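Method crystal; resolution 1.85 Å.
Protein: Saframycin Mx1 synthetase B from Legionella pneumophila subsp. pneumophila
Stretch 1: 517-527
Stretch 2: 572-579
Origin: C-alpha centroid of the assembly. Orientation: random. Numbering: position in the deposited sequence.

Stretch 1 (517-527) AQDNLFNEIFE
Stretch 2 (572-579) IVATWQLN

A helix packs against a strand of the same chain through an apolar, largely aromatic contact centred on Phe522 and Trp576, with no direct hydrogen bond between the two stretches and two waters bridging them. Residues 517-527 are helical throughout, phi/psi near -60/-45, within a helix that runs on at both ends; its i to i+4 bonds include Phe522 N to Gln518 O at 2.8 Å and Phe526 N to Phe522 O at 3.0 Å. Residues 574-577 form an extended strand, with phi/psi from -164/159 at Ala574 to -127/113 at Gln577; Val573 (-81/-48) and Leu578 (-51/-44) leave the extended region before and after it. The two axes approach to 9.8 Å, and their N-to-C directions diverge by 49° (signed crossing angle -49°).

The register advances about one helical turn (four residues) for every two residues of the second stretch: Gln518 CA lies 7.9 Å from Ala574 CA, Phe522 CA 7.0 Å from Trp576 CA, and Phe526 CA 9.5 Å from Leu578 CA. All six of these residues direct CA-to-CB toward the other stretch, whereas CA-to-CB of Thr575, between Ala574 and Trp576, points away, in keeping with the alternation of a strand. The contact buries 383 Å² in all, counting both sides, with Trp576 and Phe522 contributing most.

Phe522 (chi1 -67°, m; chi2 -43°) and Trp576 (chi1 175°, t; chi2 94°) interlock reciprocally. Trp576 CB sits over one face of the Phe522 ring, 3.3 Å from its centroid and only 5° off the normal, while Phe522 CB lies over a face of the indole, 3.8 Å from the centroid of its five-membered ring and 18° off the normal. Each ring is thus covered by the other residue's methylene, and the rings themselves are slid apart: the Phe522 ring and the indole five-membered ring have centroids 4.7 Å apart and planes inclined at 30°, so they barely overlap. Their closest atoms are Phe522 CD2 and Trp576 CD1, at 3.4 Å. The tip of Phe522 reaches back along the strand, its CZ 4.1 Å from Ala574 CB, which lies at the ring edge.

One turn on, Phe526 (chi1 -170°, t; chi2 93°) extends the apolar surface, with CD1 3.8 Å from Trp576 CH2 and CE1 4.1 Å from CD2 of Leu578 (chi1 171°, t; chi2 57°, p).

Polar groups join through water. Asn523 (chi1 -61°, m; chi2 -30°) starts away from the strand, but its end comes nearer; OD1 stays 4.4 Å from Trp576 NE1, too far for a direct bond. One water bridges the two from the side, donating to Asn523 OD1 at 2.7 Å and accepting from Trp576 NE1 at 2.8 Å. At the other end, Gln518 (chi1 -73°, m; chi2 -179°, t; chi3 9°) extends so that OE1 comes 3.2 Å from Ala574 CB and NE2 3.9 Å from Val573 CG1. Gln518 NE2 donates to a second water at 2.9 Å, which in turn donates a weak bond to Val573 O at 3.4 Å.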

# COMPACT_ATOMS: atom_id res chain seq x y z
N ALA A 517 -2.63 5.92 -29.71
CA ALA A 517 -1.71 4.82 -29.47
C ALA A 517 -0.72 5.20 -28.36
O ALA A 517 -0.38 4.38 -27.50
CB ALA A 517 -0.98 4.42 -30.76
N GLN A 518 -0.28 6.46 -28.39
CA GLN A 518 0.62 6.96 -27.36
C GLN A 518 -0.04 6.84 -25.99
O GLN A 518 0.52 6.28 -25.06
CB GLN A 518 0.99 8.42 -27.64
CG GLN A 518 1.97 8.60 -28.80
CD GLN A 518 2.33 10.06 -29.02
OE1 GLN A 518 1.99 10.92 -28.20
NE2 GLN A 518 3.02 10.36 -30.11
N ASP A 519 -1.25 7.38 -25.87
CA ASP A 519 -2.00 7.28 -24.63
C ASP A 519 -2.14 5.86 -24.12
O ASP A 519 -1.92 5.61 -22.93
CB ASP A 519 -3.36 7.96 -24.77
CG ASP A 519 -3.25 9.47 -24.78
OD1 ASP A 519 -2.12 9.98 -24.61
OD2 ASP A 519 -4.28 10.16 -24.94
N ASN A 520 -2.52 4.94 -25.00
CA ASN A 520 -2.64 3.53 -24.67
C ASN A 520 -1.30 2.99 -24.20
O ASN A 520 -1.22 2.28 -23.20
CB ASN A 520 -3.09 2.73 -25.91
CG ASN A 520 -4.57 2.91 -26.23
OD1 ASN A 520 -5.37 3.21 -25.34
ND2 ASN A 520 -4.94 2.71 -27.51
N LEU A 521 -0.24 3.34 -24.91
CA LEU A 521 1.10 2.87 -24.55
C LEU A 521 1.51 3.35 -23.16
O LEU A 521 2.00 2.56 -22.36
CB LEU A 521 2.14 3.33 -25.58
CG LEU A 521 3.61 3.02 -25.26
CD1 LEU A 521 3.81 1.52 -24.93
CD2 LEU A 521 4.50 3.45 -26.41
N PHE A 522 1.31 4.65 -22.89
CA PHE A 522 1.61 5.23 -21.57
C PHE A 522 0.87 4.49 -20.47
O PHE A 522 1.44 4.17 -19.43
CB PHE A 522 1.23 6.72 -21.50
CG PHE A 522 2.06 7.62 -22.38
CD1 PHE A 522 3.44 7.47 -22.46
CD2 PHE A 522 1.45 8.64 -23.12
CE1 PHE A 522 4.19 8.30 -23.28
CE2 PHE A 522 2.19 9.47 -23.94
CZ PHE A 522 3.55 9.30 -24.03
N ASN A 523 -0.42 4.24 -20.68
CA ASN A 523 -1.21 3.49 -19.71
C ASN A 523 -0.73 2.06 -19.50
O ASN A 523 -0.72 1.56 -18.38
CB ASN A 523 -2.70 3.55 -20.08
CG ASN A 523 -3.23 4.97 -20.09
OD1 ASN A 523 -2.75 5.82 -19.36
ND2 ASN A 523 -4.23 5.23 -20.93
N GLU A 524 -0.32 1.40 -20.59
CA GLU A 524 0.18 0.03 -20.50
C GLU A 524 1.48 -0.01 -19.73
O GLU A 524 1.73 -0.94 -18.95
CB GLU A 524 0.40 -0.56 -21.91
CG GLU A 524 -0.90 -0.95 -22.58
CD GLU A 524 -0.77 -1.14 -24.08
OE1 GLU A 524 0.26 -0.74 -24.67
OE2 GLU A 524 -1.72 -1.68 -24.69
N ILE A 525 2.31 0.99 -19.95
CA ILE A 525 3.56 1.05 -19.23
C ILE A 525 3.27 1.25 -17.73
O ILE A 525 3.80 0.53 -16.90
CB ILE A 525 4.46 2.16 -19.76
CG1 ILE A 525 4.95 1.76 -21.16
CG2 ILE A 525 5.63 2.35 -18.81
CD1 ILE A 525 5.61 2.94 -21.95
N PHE A 526 2.41 2.20 -17.41
CA PHE A 526 2.09 2.44 -16.01
C PHE A 526 1.57 1.17 -15.34
O PHE A 526 2.05 0.77 -14.25
CB PHE A 526 1.11 3.61 -15.82
CG PHE A 526 0.95 4.01 -14.38
CD1 PHE A 526 1.73 5.02 -13.83
CD2 PHE A 526 0.05 3.34 -13.57
CE1 PHE A 526 1.58 5.38 -12.49
CE2 PHE A 526 -0.09 3.68 -12.23
CZ PHE A 526 0.68 4.70 -11.69
N GLU A 527 0.63 0.50 -15.98
CA GLU A 527 0.07 -0.75 -15.44
C GLU A 527 1.11 -1.87 -15.26
O GLU A 527 1.15 -2.56 -14.24
CB GLU A 527 -1.09 -1.22 -16.30
CG GLU A 527 -1.68 -2.56 -15.87
CD GLU A 527 -2.70 -3.10 -16.88
OE1 GLU A 527 -3.63 -2.34 -17.28
OE2 GLU A 527 -2.55 -4.26 -17.31
N ILE A 572 12.61 14.17 -28.95
CA ILE A 572 11.53 13.60 -28.16
C ILE A 572 10.26 13.46 -28.99
O ILE A 572 9.82 14.42 -29.62
CB ILE A 572 11.24 14.45 -26.90
CG1 ILE A 572 12.37 14.30 -25.88
CG2 ILE A 572 9.92 14.03 -26.27
CD1 ILE A 572 12.07 14.96 -24.53
N VAL A 573 9.68 12.26 -28.99
CA VAL A 573 8.44 12.01 -29.70
C VAL A 573 7.26 12.48 -28.86
O VAL A 573 6.35 13.15 -29.36
CB VAL A 573 8.27 10.51 -30.00
CG1 VAL A 573 6.86 10.22 -30.54
CG2 VAL A 573 9.36 10.03 -30.96
N ALA A 574 7.25 12.11 -27.59
CA ALA A 574 6.18 12.56 -26.70
C ALA A 574 6.59 12.35 -25.26
O ALA A 574 7.47 11.53 -24.97
CB ALA A 574 4.86 11.84 -27.00
N THR A 575 5.94 13.09 -24.37
CA THR A 575 6.20 12.95 -22.94
C THR A 575 4.86 12.79 -22.27
O THR A 575 3.89 13.40 -22.69
CB THR A 575 6.95 14.18 -22.38
OG1 THR A 575 8.22 14.29 -23.03
CG2 THR A 575 7.19 14.06 -20.87
N TRP A 576 4.81 11.97 -21.22
CA TRP A 576 3.60 11.84 -20.41
C TRP A 576 4.02 12.16 -18.98
O TRP A 576 5.05 11.67 -18.51
CB TRP A 576 3.12 10.39 -20.52
CG TRP A 576 1.95 9.95 -19.67
CD1 TRP A 576 0.63 9.93 -20.04
CD2 TRP A 576 2.00 9.36 -18.36
NE1 TRP A 576 -0.14 9.40 -19.02
CE2 TRP A 576 0.68 9.05 -17.98
CE3 TRP A 576 3.05 9.08 -17.47
CZ2 TRP A 576 0.37 8.48 -16.74
CZ3 TRP A 576 2.74 8.52 -16.23
CH2 TRP A 576 1.42 8.22 -15.88
N GLN A 577 3.24 12.99 -18.30
CA GLN A 577 3.51 13.35 -16.91
C GLN A 577 2.27 13.10 -16.06
O GLN A 577 1.25 13.79 -16.22
CB GLN A 577 3.92 14.82 -16.79
CG GLN A 577 5.23 15.19 -17.50
CD GLN A 577 6.46 14.84 -16.67
OE1 GLN A 577 6.40 13.98 -15.79
NE2 GLN A 577 7.58 15.50 -16.96
N LEU A 578 2.35 12.14 -15.16
CA LEU A 578 1.20 11.75 -14.34
C LEU A 578 0.52 12.93 -13.65
O LEU A 578 -0.71 13.02 -13.62
CB LEU A 578 1.63 10.72 -13.28
CG LEU A 578 0.60 10.37 -12.21
CD1 LEU A 578 -0.67 9.87 -12.83
CD2 LEU A 578 1.19 9.32 -11.28
N ASN A 579 1.32 13.84 -13.10
CA ASN A 579 0.75 14.86 -12.23
C ASN A 579 0.46 16.18 -12.93
O ASN A 579 0.10 17.16 -12.28
CB ASN A 579 1.56 15.04 -10.95
CG ASN A 579 2.93 15.60 -11.19
OD1 ASN A 579 3.23 16.13 -12.27
ND2 ASN A 579 3.78 15.49 -10.19
O HOH W 1 3.64 12.90 -31.32
O HOH W 2 -2.75 8.50 -19.05